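Local coordinates for molybdenum cofactor biosynthesis protein (Pyrococcus furiosus, PDB 1XI8), which probably acts as a molybdopterin molybdotransferase, inserting molybdenum into molybdopterin during biosynthesis of the molybdenum cofactor, at residues Pro16-Leu21 against Gly348-Val353; Val279-His284 against Val300-Gly305; Ile288-Pro293 against Tyr306-Phe311; Ala381-Pro386 against Glu390-Gly395. All blocks are in the same frame, centred on the assembly; numbering follows the deposited sequence.

Interaction 1 (Pro16-Leu21 against Gly348-Val353); sequences PYEEAL and GRYEFV
The first turn of helix 17-26 meets the beginning of strand 350-358 through two tyrosines, Y17 and Y350, which join the N-terminal and C-terminal regions of this MoeA family protein. Their centroids lie 4.4 Å apart and their planes are inclined by 40°, an oblique pairing. CD1 of Y17 lies over one face of the Y350 ring, offset from its centre, 3.3 Å from CZ of Y350, while CE1 of Y17 lies 3.5 Å from OH of Y350. Farther back, CB of Y17 makes a CH-pi contact, 4.1 Å from the centroid of the Y350 ring and over that ring. In Y17 the first torsion puts CG anti to the backbone N (chi1 171°), which swings the ring off the helix start toward the strand. The carboxylate of E18 only skirts the pair. An alanine in place of Y350 removes the face on which Y17 CD1 and CB rest, and would probably open a gap between helix and strand, leaving the Y17 ring without its support on this flank. The hydroxyl of Y17 reaches helix 307-326, where it bonds to L316 O, and F317 of that helix meets the Y17 ring edge-to-face. Y350 in turn lies beside I288 of strand 288-289 and V384 of strand 381-386.

Interaction 2 (Val279-His284 against Val300-Gly305); sequences VNLLFH and VFVMSG
V279 and V300 form one of two aliphatic pairs, L281 with V302 being the other, on a mixed sheet of the probable molybdopterin-binding domain. Strand 295-297 lies between strands 300-302 and 283-284 in that sheet, so the pairs join two segments whose strands are not direct neighbours. Their alignment follows from strand geometry: V300 and V302 are two residues apart and both direct CB toward the 279-284 segment, whereas CB of F301 between them points away, its ring going to V318 and A321 of helix 307-326. The two pairs are oriented differently. V279 and V300 cross at a slant, with a single methyl of V300 inserted against both methyls of V279: CG1 of V300 is 3.5 Å from CG1 and 3.6 Å from CG2 of V279. That methyl occupies the position between the backbone N and the carbonyl carbon (chi1 50°), which aims it at the fork of its partner. L281 and V302 instead meet at about a right angle, by one methyl each, CD2 of L281 lying 3.9 Å from CG2 of V302. The second pair thus meets at a single, longer methyl-methyl approach. The approach to strand 283-284 is shaped by an inverse gamma turn centred on N280, whose backbone N is bonded to E298 OE1. Past that turn, L281 also serves its own segment with its other branch: CD1 sits 3.8 Å above the plane of the H284 imidazole, toward the rim of the ring.

Interaction 3 (Ile288-Pro293 against Tyr306-Phe311); sequences IRPGRP and YPVAVF
P290 lays its pyrrolidine ring over the first turn of helix 307-326, overlapping V308 and A309. CG of P290 lies 4.3 Å from CG1 of V308 and 4.2 Å from the V308 carbonyl O, and CB of P290 is 4.2 Å from CA of A309. The peptide bond before P290 is cis, bending the chain as it leaves strand 288-289. Next to the ring, the backbone of G291 runs very close to the helix. CB of A309 is 3.8 Å from CA of G291, and the CA atoms of G291 and A309 are only 4.2 Å apart, an approach that two small residues make possible. A CB on G291 would probably sit tight against A309 O, and the backbone angles (phi 93°) would also drive it into the carbonyl O of P290. Beyond this apolar patch, the G291 carbonyl is bonded to Q313 NE2, one turn farther along the same helix. The contact thus seats the loop after strand 288-289 on the start of helix 307-326. Strand 288-289 itself pairs in parallel with strand 350-358, V308 also touches L376 of helix 374-377, and V310 turns away toward helix 219-229.

Interaction 4 (Ala381-Pro386 against Glu390-Gly395); sequences AYLVVP and EGYRRG
Y392 sets the CE2 corner of its ring against L383 and V385, while the chain around it soon departs from strand 381-386. The denser part centres on that one ring atom. CE2 of Y392 lies 4.1 Å from CD1 of L383 and 4.1 Å from CG2 of V385, and these two methyls stand on opposite sides of the ring plane. At the ring edge, near its plane, the V384 carbonyl O is 4.1 Å from the same CE2. The first torsion of Y392 sets CG anti to the carbonyl carbon (chi1 -71°), which sends the ring away from its own backbone toward segment 381-386, and its hydroxyl O ends 4.1 Å from CD of P386. Beside it, CA of G391 rests 4.2 Å from CG1 of V385. The other side of the contact is loose: R393 and R394 lead the chain away from strand 381-386, R394 and G395 are exposed, and R394 bonds through NE to E340 O. Strand 391-392 pairs with strand 343-344, not with 381-386, and V343 touches L383, V385 and Y392 alike, so the small antiparallel sheet is laid against the larger one in the C-terminal region, domain IV of the MoeA family. With aliphatic methyls and a phenol ring meeting at van der Waals range, the join probably depends on the burial of apolar surface more than on directed polar bonds.

Overall arrangement
From the N terminus, the chain opens interaction 1 at 16-21 and closes it only at 348-353, a loop of more than 300 residues that ties the first helix to a strand of the C-terminal region. Interactions 2 and 3 both nest inside that loop and cross each other, their segments alternating in the order 279-284, 288-293, 300-305 and 306-311, which ties together the edge of one mixed sheet, the loop after strand 288-289 and the start of helix 307-326. Interaction 4 follows in series, closing a short loop near the C terminus. Strand 350-358 links three of the contacts, since it pairs with strand 288-289 of interaction 3 and with strand 381-386 of interaction 4.

Interaction 1 (Pro16-Leu21 against Gly348-Val353)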
loop_
_atom_site.group_PDB
_atom_site.type_symbol
_atom_site.label_atom_id
_atom_site.label_comp_id
_atom_site.label_asym_id
_atom_site.label_seq_id
_atom_site.Cartn_x
_atom_site.Cartn_y
_atom_site.Cartn_z
ATOM N N PRO A 16 20.106 -22.693 4.751
ATOM C CA PRO A 16 20.051 -21.393 5.427
ATOM C C PRO A 16 19.244 -20.408 4.596
ATOM O O PRO A 16 19.344 -20.429 3.366
ATOM C CB PRO A 16 21.530 -20.964 5.506
ATOM C CG PRO A 16 22.352 -22.141 5.025
ATOM C CD PRO A 16 21.431 -22.951 4.155
ATOM N N TYR A 17 18.462 -19.552 5.249
ATOM C CA TYR A 17 17.515 -18.693 4.527
ATOM C C TYR A 17 18.079 -18.015 3.269
ATOM O O TYR A 17 17.528 -18.189 2.181
ATOM C CB TYR A 17 16.834 -17.666 5.455
ATOM C CG TYR A 17 16.016 -16.627 4.704
ATOM C CD1 TYR A 17 16.322 -15.278 4.800
ATOM C CD2 TYR A 17 14.954 -17.000 3.880
ATOM C CE1 TYR A 17 15.585 -14.319 4.111
ATOM C CE2 TYR A 17 14.215 -16.053 3.189
ATOM C CZ TYR A 17 14.537 -14.713 3.309
ATOM O OH TYR A 17 13.824 -13.759 2.625
ATOM N N GLU A 18 19.157 -17.250 3.408
ATOM C CA GLU A 18 19.670 -16.457 2.271
ATOM C C GLU A 18 20.143 -17.308 1.102
ATOM O O GLU A 18 19.922 -16.967 -0.054
ATOM C CB GLU A 18 20.760 -15.488 2.723
ATOM C CG GLU A 18 20.198 -14.221 3.350
ATOM C CD GLU A 18 21.122 -13.647 4.397
ATOM O OE1 GLU A 18 22.369 -13.658 4.176
ATOM O OE2 GLU A 18 20.602 -13.187 5.452
ATOM N N GLU A 19 20.782 -18.421 1.432
ATOM C CA GLU A 19 21.178 -19.440 0.472
ATOM C C GLU A 19 19.923 -19.986 -0.218
ATOM O O GLU A 19 19.884 -20.101 -1.451
ATOM C CB GLU A 19 21.932 -20.537 1.226
ATOM C CG GLU A 19 22.530 -21.668 0.436
ATOM C CD GLU A 19 23.323 -22.620 1.356
ATOM O OE1 GLU A 19 23.233 -23.860 1.165
ATOM O OE2 GLU A 19 24.028 -22.125 2.284
ATOM N N ALA A 20 18.900 -20.304 0.583
ATOM C CA ALA A 20 17.585 -20.737 0.069
ATOM C C ALA A 20 16.914 -19.699 -0.848
ATOM O O ALA A 20 16.459 -20.044 -1.943
ATOM C CB ALA A 20 16.662 -21.089 1.217
ATOM N N LEU A 21 16.865 -18.439 -0.404
ATOM C CA LEU A 21 16.230 -17.372 -1.179
ATOM C C LEU A 21 16.890 -17.130 -2.536
ATOM O O LEU A 21 16.199 -16.966 -3.546
ATOM C CB LEU A 21 16.169 -16.060 -0.391
ATOM C CG LEU A 21 15.494 -14.903 -1.148
ATOM C CD1 LEU A 21 14.023 -15.191 -1.385
ATOM C CD2 LEU A 21 15.675 -13.576 -0.432
ATOM N N GLY A 348 20.667 -20.391 15.164
ATOM C CA GLY A 348 20.287 -21.480 14.277
ATOM C C GLY A 348 18.964 -21.268 13.565
ATOM O O GLY A 348 18.620 -22.018 12.650
ATOM N N ARG A 349 18.210 -20.253 13.978
ATOM C CA ARG A 349 16.899 -20.035 13.388
ATOM C C ARG A 349 16.726 -18.626 12.847
ATOM O O ARG A 349 17.122 -17.658 13.493
ATOM C CB ARG A 349 15.802 -20.375 14.401
ATOM C CG ARG A 349 15.891 -21.817 14.935
ATOM C CD ARG A 349 15.882 -22.874 13.811
ATOM N NE ARG A 349 14.565 -22.940 13.190
ATOM C CZ ARG A 349 13.464 -23.288 13.859
ATOM N NH1 ARG A 349 13.546 -23.595 15.161
ATOM N NH2 ARG A 349 12.285 -23.327 13.242
ATOM N N TYR A 350 16.146 -18.524 11.650
ATOM C CA TYR A 350 15.792 -17.233 11.038
ATOM C C TYR A 350 14.361 -16.850 11.417
ATOM O O TYR A 350 13.404 -17.300 10.790
ATOM C CB TYR A 350 15.910 -17.318 9.524
ATOM C CG TYR A 350 15.956 -15.980 8.849
ATOM C CD1 TYR A 350 14.783 -15.348 8.435
ATOM C CD2 TYR A 350 17.174 -15.340 8.608
ATOM C CE1 TYR A 350 14.818 -14.120 7.807
ATOM C CE2 TYR A 350 17.223 -14.106 7.979
ATOM C CZ TYR A 350 16.038 -13.496 7.579
ATOM O OH TYR A 350 16.061 -12.269 6.957
ATOM N N GLU A 351 14.208 -16.021 12.443
ATOM C CA GLU A 351 12.871 -15.743 12.957
ATOM C C GLU A 351 12.136 -14.590 12.313
ATOM O O GLU A 351 12.685 -13.508 12.108
ATOM C CB GLU A 351 12.870 -15.558 14.473
ATOM C CG GLU A 351 12.538 -16.837 15.207
ATOM C CD GLU A 351 11.832 -16.593 16.518
ATOM O OE1 GLU A 351 12.404 -15.897 17.385
ATOM O OE2 GLU A 351 10.703 -17.101 16.685
ATOM N N PHE A 352 10.870 -14.864 12.019
ATOM C CA PHE A 352 9.939 -13.902 11.503
ATOM C C PHE A 352 9.089 -13.461 12.687
ATOM O O PHE A 352 8.283 -14.237 13.199
ATOM C CB PHE A 352 9.082 -14.591 10.448
ATOM C CG PHE A 352 8.176 -13.673 9.675
ATOM C CD1 PHE A 352 6.873 -13.431 10.103
ATOM C CD2 PHE A 352 8.614 -13.074 8.504
ATOM C CE1 PHE A 352 6.028 -12.600 9.386
ATOM C CE2 PHE A 352 7.774 -12.249 7.787
ATOM C CZ PHE A 352 6.478 -12.007 8.232
ATOM N N VAL A 353 9.277 -12.218 13.130
ATOM C CA VAL A 353 8.588 -11.707 14.310
ATOM C C VAL A 353 7.573 -10.652 13.915
ATOM O O VAL A 353 7.929 -9.632 13.319
ATOM C CB VAL A 353 9.574 -11.086 15.310
ATOM C CG1 VAL A 353 8.828 -10.515 16.500
ATOM C CG2 VAL A 353 10.612 -12.112 15.749
#

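Interaction 2 (Val279-His284 against Val300-Gly305)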
loop_
_atom_site.group_PDB
_atom_site.type_symbol
_atom_site.label_atom_id
_atom_site.label_comp_id
_atom_site.label_asym_id
_atom_site.label_seq_id
_atom_site.Cartn_x
_atom_site.Cartn_y
_atom_site.Cartn_z
ATOM N N VAL A 279 7.585 -33.184 -6.907
ATOM C CA VAL A 279 8.428 -32.101 -7.391
ATOM C C VAL A 279 9.905 -32.359 -7.144
ATOM O O VAL A 279 10.285 -32.816 -6.064
ATOM C CB VAL A 279 8.080 -30.781 -6.657
ATOM C CG1 VAL A 279 8.891 -29.610 -7.222
ATOM C CG2 VAL A 279 6.594 -30.489 -6.732
ATOM N N ASN A 280 10.740 -32.055 -8.136
ATOM C CA ASN A 280 12.185 -32.047 -7.918
ATOM C C ASN A 280 12.603 -30.761 -7.202
ATOM O O ASN A 280 12.961 -29.764 -7.842
ATOM C CB ASN A 280 12.948 -32.185 -9.237
ATOM C CG ASN A 280 12.719 -33.526 -9.907
ATOM O OD1 ASN A 280 12.449 -34.540 -9.246
ATOM N ND2 ASN A 280 12.833 -33.544 -11.230
ATOM N N LEU A 281 12.553 -30.804 -5.874
ATOM C CA LEU A 281 12.837 -29.649 -5.036
ATOM C C LEU A 281 14.333 -29.336 -4.984
ATOM O O LEU A 281 15.160 -30.238 -4.857
ATOM C CB LEU A 281 12.303 -29.898 -3.623
ATOM C CG LEU A 281 10.836 -30.349 -3.520
ATOM C CD1 LEU A 281 10.587 -31.187 -2.265
ATOM C CD2 LEU A 281 9.900 -29.156 -3.578
ATOM N N LEU A 282 14.674 -28.052 -5.081
ATOM C CA LEU A 282 16.061 -27.617 -4.985
ATOM C C LEU A 282 16.461 -27.468 -3.520
ATOM O O LEU A 282 17.653 -27.391 -3.190
ATOM C CB LEU A 282 16.253 -26.300 -5.730
ATOM C CG LEU A 282 15.863 -26.308 -7.213
ATOM C CD1 LEU A 282 16.204 -24.976 -7.856
ATOM C CD2 LEU A 282 16.532 -27.442 -7.971
ATOM N N PHE A 283 15.454 -27.403 -2.651
ATOM C CA PHE A 283 15.641 -27.416 -1.198
ATOM C C PHE A 283 14.309 -27.726 -0.530
ATOM O O PHE A 283 13.251 -27.543 -1.123
ATOM C CB PHE A 283 16.247 -26.111 -0.658
ATOM C CG PHE A 283 15.367 -24.896 -0.817
ATOM C CD1 PHE A 283 15.548 -24.022 -1.887
ATOM C CD2 PHE A 283 14.368 -24.609 0.112
ATOM C CE1 PHE A 283 14.743 -22.903 -2.028
ATOM C CE2 PHE A 283 13.571 -23.496 -0.027
ATOM C CZ PHE A 283 13.760 -22.642 -1.095
ATOM N N HIS A 284 14.369 -28.204 0.703
ATOM C CA HIS A 284 13.179 -28.623 1.420
ATOM C C HIS A 284 13.498 -28.611 2.905
ATOM O O HIS A 284 14.187 -29.494 3.412
ATOM C CB HIS A 284 12.757 -30.014 0.960
ATOM C CG HIS A 284 11.428 -30.453 1.488
ATOM N ND1 HIS A 284 10.435 -29.564 1.848
ATOM C CD2 HIS A 284 10.916 -31.691 1.690
ATOM C CE1 HIS A 284 9.376 -30.237 2.263
ATOM N NE2 HIS A 284 9.641 -31.529 2.176
ATOM N N VAL A 300 7.185 -24.308 -8.193
ATOM C CA VAL A 300 6.211 -24.590 -7.145
ATOM C C VAL A 300 6.785 -24.457 -5.738
ATOM O O VAL A 300 7.857 -24.971 -5.433
ATOM C CB VAL A 300 5.532 -25.984 -7.325
ATOM C CG1 VAL A 300 6.556 -27.025 -7.528
ATOM C CG2 VAL A 300 4.711 -26.327 -6.094
ATOM N N PHE A 301 6.061 -23.747 -4.884
ATOM C CA PHE A 301 6.419 -23.691 -3.479
ATOM C C PHE A 301 5.569 -24.681 -2.720
ATOM O O PHE A 301 4.346 -24.645 -2.801
ATOM C CB PHE A 301 6.182 -22.300 -2.900
ATOM C CG PHE A 301 7.178 -21.279 -3.336
ATOM C CD1 PHE A 301 6.909 -20.445 -4.415
ATOM C CD2 PHE A 301 8.378 -21.135 -2.661
ATOM C CE1 PHE A 301 7.828 -19.488 -4.815
ATOM C CE2 PHE A 301 9.293 -20.183 -3.050
ATOM C CZ PHE A 301 9.020 -19.353 -4.131
ATOM N N VAL A 302 6.216 -25.576 -1.989
ATOM C CA VAL A 302 5.504 -26.482 -1.100
ATOM C C VAL A 302 5.366 -25.747 0.220
ATOM O O VAL A 302 6.340 -25.596 0.951
ATOM C CB VAL A 302 6.248 -27.833 -0.938
ATOM C CG1 VAL A 302 5.579 -28.712 0.127
ATOM C CG2 VAL A 302 6.287 -28.560 -2.264
ATOM N N MET A 303 4.160 -25.263 0.507
ATOM C CA MET A 303 3.944 -24.388 1.668
ATOM C C MET A 303 3.261 -25.086 2.847
ATOM O O MET A 303 2.771 -26.198 2.726
ATOM C CB MET A 303 3.172 -23.121 1.262
ATOM C CG MET A 303 3.834 -22.315 0.163
ATOM S SD MET A 303 2.952 -20.798 -0.294
ATOM C CE MET A 303 3.503 -19.622 0.938
ATOM N N SER A 304 3.235 -24.419 3.991
ATOM C CA SER A 304 2.640 -24.984 5.195
ATOM C C SER A 304 1.111 -24.994 5.161
ATOM O O SER A 304 0.480 -24.486 4.232
ATOM C CB SER A 304 3.136 -24.209 6.418
ATOM O OG SER A 304 2.416 -24.545 7.600
ATOM N N GLY A 305 0.519 -25.582 6.192
ATOM C CA GLY A 305 -0.919 -25.556 6.357
ATOM C C GLY A 305 -1.325 -24.587 7.447
ATOM O O GLY A 305 -2.499 -24.318 7.629
#

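Interaction 3 (Ile288-Pro293 against Tyr306-Phe311)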
loop_
_atom_site.group_PDB
_atom_site.type_symbol
_atom_site.label_atom_id
_atom_site.label_comp_id
_atom_site.label_asym_id
_atom_site.label_seq_id
_atom_site.Cartn_x
_atom_site.Cartn_y
_atom_site.Cartn_z
ATOM N N ILE A 288 14.186 -20.977 8.739
ATOM C CA ILE A 288 13.181 -19.994 9.139
ATOM C C ILE A 288 12.200 -20.568 10.154
ATOM O O ILE A 288 11.901 -21.756 10.140
ATOM C CB ILE A 288 12.405 -19.356 7.924
ATOM C CG1 ILE A 288 11.314 -20.305 7.396
ATOM C CG2 ILE A 288 13.374 -18.908 6.810
ATOM C CD1 ILE A 288 10.395 -19.692 6.348
ATOM N N ARG A 289 11.728 -19.704 11.047
ATOM C CA ARG A 289 10.699 -20.050 12.005
ATOM C C ARG A 289 9.797 -18.838 12.138
ATOM O O ARG A 289 10.285 -17.722 12.331
ATOM C CB ARG A 289 11.293 -20.421 13.378
ATOM N N PRO A 290 8.477 -19.043 12.003
ATOM C CA PRO A 290 7.830 -20.292 11.582
ATOM C C PRO A 290 7.995 -20.606 10.083
ATOM O O PRO A 290 8.609 -19.832 9.343
ATOM C CB PRO A 290 6.359 -20.025 11.872
ATOM C CG PRO A 290 6.223 -18.550 11.829
ATOM C CD PRO A 290 7.507 -17.980 12.308
ATOM N N GLY A 291 7.454 -21.738 9.641
ATOM C CA GLY A 291 7.408 -22.040 8.207
ATOM C C GLY A 291 8.582 -22.845 7.712
ATOM O O GLY A 291 8.876 -22.899 6.529
ATOM N N ARG A 292 9.233 -23.488 8.656
ATOM C CA ARG A 292 10.448 -24.241 8.436
ATOM C C ARG A 292 10.448 -25.266 7.279
ATOM O O ARG A 292 11.364 -25.264 6.465
ATOM C CB ARG A 292 10.815 -24.892 9.764
ATOM C CG ARG A 292 11.790 -26.025 9.685
ATOM C CD ARG A 292 12.375 -26.166 11.048
ATOM N NE ARG A 292 12.926 -27.479 11.294
ATOM C CZ ARG A 292 13.782 -27.710 12.272
ATOM N NH1 ARG A 292 14.163 -26.702 13.046
ATOM N NH2 ARG A 292 14.257 -28.930 12.466
ATOM N N PRO A 293 9.435 -26.146 7.208
ATOM C CA PRO A 293 9.430 -27.185 6.171
ATOM C C PRO A 293 9.347 -26.712 4.706
ATOM O O PRO A 293 9.309 -27.552 3.803
ATOM C CB PRO A 293 8.172 -28.003 6.508
ATOM C CG PRO A 293 7.860 -27.678 7.908
ATOM C CD PRO A 293 8.260 -26.259 8.089
ATOM N N TYR A 306 -0.359 -24.054 8.184
ATOM C CA TYR A 306 -0.696 -23.145 9.271
ATOM C C TYR A 306 -0.625 -21.701 8.798
ATOM O O TYR A 306 0.409 -21.257 8.306
ATOM C CB TYR A 306 0.205 -23.359 10.495
ATOM C CG TYR A 306 0.369 -24.815 10.898
ATOM C CD1 TYR A 306 1.610 -25.457 10.796
ATOM C CD2 TYR A 306 -0.715 -25.553 11.374
ATOM C CE1 TYR A 306 1.766 -26.791 11.163
ATOM C CE2 TYR A 306 -0.576 -26.885 11.743
ATOM C CZ TYR A 306 0.662 -27.501 11.635
ATOM O OH TYR A 306 0.794 -28.830 12.000
ATOM N N PRO A 307 -1.741 -20.965 8.942
ATOM C CA PRO A 307 -1.891 -19.566 8.554
ATOM C C PRO A 307 -0.660 -18.684 8.789
ATOM O O PRO A 307 -0.266 -17.963 7.876
ATOM C CB PRO A 307 -3.044 -19.098 9.431
ATOM C CG PRO A 307 -3.875 -20.289 9.594
ATOM C CD PRO A 307 -2.991 -21.498 9.505
ATOM N N VAL A 308 -0.064 -18.729 9.984
ATOM C CA VAL A 308 1.064 -17.840 10.283
ATOM C C VAL A 308 2.345 -18.308 9.576
ATOM O O VAL A 308 3.156 -17.494 9.166
ATOM C CB VAL A 308 1.289 -17.628 11.807
ATOM C CG1 VAL A 308 1.974 -18.786 12.377
ATOM C CG2 VAL A 308 2.164 -16.422 12.060
ATOM N N ALA A 309 2.507 -19.618 9.427
ATOM C CA ALA A 309 3.623 -20.168 8.667
ATOM C C ALA A 309 3.491 -19.832 7.182
ATOM O O ALA A 309 4.471 -19.527 6.522
ATOM C CB ALA A 309 3.717 -21.681 8.867
ATOM N N VAL A 310 2.267 -19.889 6.673
ATOM C CA VAL A 310 1.992 -19.579 5.280
ATOM C C VAL A 310 2.289 -18.116 4.976
ATOM O O VAL A 310 2.900 -17.791 3.959
ATOM C CB VAL A 310 0.539 -19.933 4.909
ATOM C CG1 VAL A 310 0.193 -19.402 3.540
ATOM C CG2 VAL A 310 0.352 -21.434 4.950
ATOM N N PHE A 311 1.863 -17.243 5.876
ATOM C CA PHE A 311 2.101 -15.819 5.757
ATOM C C PHE A 311 3.609 -15.539 5.798
ATOM O O PHE A 311 4.134 -14.765 4.996
ATOM C CB PHE A 311 1.386 -15.125 6.912
ATOM C CG PHE A 311 1.448 -13.627 6.882
ATOM C CD1 PHE A 311 0.491 -12.898 6.207
ATOM C CD2 PHE A 311 2.442 -12.947 7.565
ATOM C CE1 PHE A 311 0.535 -11.511 6.196
ATOM C CE2 PHE A 311 2.491 -11.571 7.557
ATOM C CZ PHE A 311 1.536 -10.848 6.873
#

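Interaction 4 (Ala381-Pro386 against Glu390-Gly395)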
loop_
_atom_site.group_PDB
_atom_site.type_symbol
_atom_site.label_atom_id
_atom_site.label_comp_id
_atom_site.label_asym_id
_atom_site.label_seq_id
_atom_site.Cartn_x
_atom_site.Cartn_y
_atom_site.Cartn_z
ATOM N N ALA A 381 3.852 -5.114 10.377
ATOM C CA ALA A 381 5.243 -5.182 9.957
ATOM C C ALA A 381 5.909 -6.402 10.560
ATOM O O ALA A 381 5.349 -7.071 11.422
ATOM C CB ALA A 381 5.986 -3.922 10.373
ATOM N N TYR A 382 7.111 -6.699 10.097
ATOM C CA TYR A 382 7.828 -7.820 10.645
ATOM C C TYR A 382 9.298 -7.512 10.822
ATOM O O TYR A 382 9.889 -6.722 10.089
ATOM C CB TYR A 382 7.633 -9.083 9.801
ATOM C CG TYR A 382 8.234 -9.037 8.413
ATOM C CD1 TYR A 382 7.479 -8.616 7.326
ATOM C CD2 TYR A 382 9.553 -9.429 8.184
ATOM C CE1 TYR A 382 8.009 -8.582 6.058
ATOM C CE2 TYR A 382 10.093 -9.395 6.911
ATOM C CZ TYR A 382 9.317 -8.971 5.853
ATOM O OH TYR A 382 9.838 -8.928 4.575
ATOM N N LEU A 383 9.865 -8.156 11.824
ATOM C CA LEU A 383 11.259 -8.048 12.158
ATOM C C LEU A 383 11.900 -9.400 11.879
ATOM O O LEU A 383 11.317 -10.434 12.188
ATOM C CB LEU A 383 11.374 -7.702 13.636
ATOM C CG LEU A 383 12.634 -8.024 14.425
ATOM C CD1 LEU A 383 13.794 -7.182 13.934
ATOM C CD2 LEU A 383 12.350 -7.763 15.895
ATOM N N VAL A 384 13.083 -9.402 11.282
ATOM C CA VAL A 384 13.808 -10.650 11.118
ATOM C C VAL A 384 14.919 -10.774 12.175
ATOM O O VAL A 384 15.644 -9.817 12.440
ATOM C CB VAL A 384 14.368 -10.846 9.659
ATOM C CG1 VAL A 384 13.239 -11.123 8.686
ATOM C CG2 VAL A 384 15.214 -9.657 9.196
ATOM N N VAL A 385 15.026 -11.948 12.790
ATOM C CA VAL A 385 16.136 -12.264 13.701
ATOM C C VAL A 385 16.975 -13.360 13.044
ATOM O O VAL A 385 16.642 -14.536 13.119
ATOM C CB VAL A 385 15.635 -12.705 15.070
ATOM C CG1 VAL A 385 16.790 -12.738 16.060
ATOM C CG2 VAL A 385 14.574 -11.746 15.552
ATOM N N PRO A 386 18.066 -12.948 12.384
ATOM C CA PRO A 386 18.855 -13.669 11.364
ATOM C C PRO A 386 19.751 -14.847 11.757
ATOM O O PRO A 386 20.716 -15.117 11.042
ATOM C CB PRO A 386 19.726 -12.563 10.727
ATOM C CG PRO A 386 19.239 -11.259 11.319
ATOM C CD PRO A 386 18.604 -11.601 12.632
ATOM N N GLU A 390 20.993 -14.019 18.845
ATOM C CA GLU A 390 20.228 -14.809 19.826
ATOM C C GLU A 390 18.832 -14.239 20.099
ATOM O O GLU A 390 17.878 -14.984 20.370
ATOM C CB GLU A 390 21.014 -14.991 21.137
ATOM N N GLY A 391 18.732 -12.917 20.024
ATOM C CA GLY A 391 17.472 -12.198 20.217
ATOM C C GLY A 391 17.763 -10.713 20.257
ATOM O O GLY A 391 18.862 -10.284 19.907
ATOM N N TYR A 392 16.787 -9.918 20.676
ATOM C CA TYR A 392 17.014 -8.489 20.845
ATOM C C TYR A 392 16.388 -8.062 22.156
ATOM O O TYR A 392 15.507 -8.748 22.687
ATOM C CB TYR A 392 16.406 -7.666 19.701
ATOM C CG TYR A 392 17.080 -7.777 18.351
ATOM C CD1 TYR A 392 18.335 -7.233 18.127
ATOM C CD2 TYR A 392 16.441 -8.399 17.293
ATOM C CE1 TYR A 392 18.953 -7.321 16.877
ATOM C CE2 TYR A 392 17.042 -8.499 16.039
ATOM C CZ TYR A 392 18.297 -7.955 15.837
ATOM O OH TYR A 392 18.887 -8.057 14.598
ATOM N N ARG A 393 16.823 -6.919 22.671
ATOM C CA ARG A 393 16.354 -6.457 23.966
ATOM C C ARG A 393 15.427 -5.260 23.827
ATOM O O ARG A 393 15.393 -4.582 22.799
ATOM C CB ARG A 393 17.532 -6.132 24.902
ATOM N N ARG A 394 14.660 -5.022 24.881
ATOM C CA ARG A 394 13.742 -3.907 24.940
ATOM C C ARG A 394 14.591 -2.657 24.813
ATOM O O ARG A 394 15.729 -2.632 25.273
ATOM C CB ARG A 394 13.013 -3.940 26.280
ATOM C CG ARG A 394 11.833 -3.023 26.401
ATOM C CD ARG A 394 11.204 -3.202 27.781
ATOM N NE ARG A 394 9.876 -2.592 27.862
ATOM C CZ ARG A 394 9.205 -2.409 29.002
ATOM N NH1 ARG A 394 9.749 -2.789 30.161
ATOM N NH2 ARG A 394 7.991 -1.841 28.988
ATOM N N GLY A 395 14.068 -1.622 24.183
ATOM C CA GLY A 395 14.855 -0.421 24.025
ATOM C C GLY A 395 15.827 -0.413 22.852
ATOM O O GLY A 395 16.239 0.654 22.436
#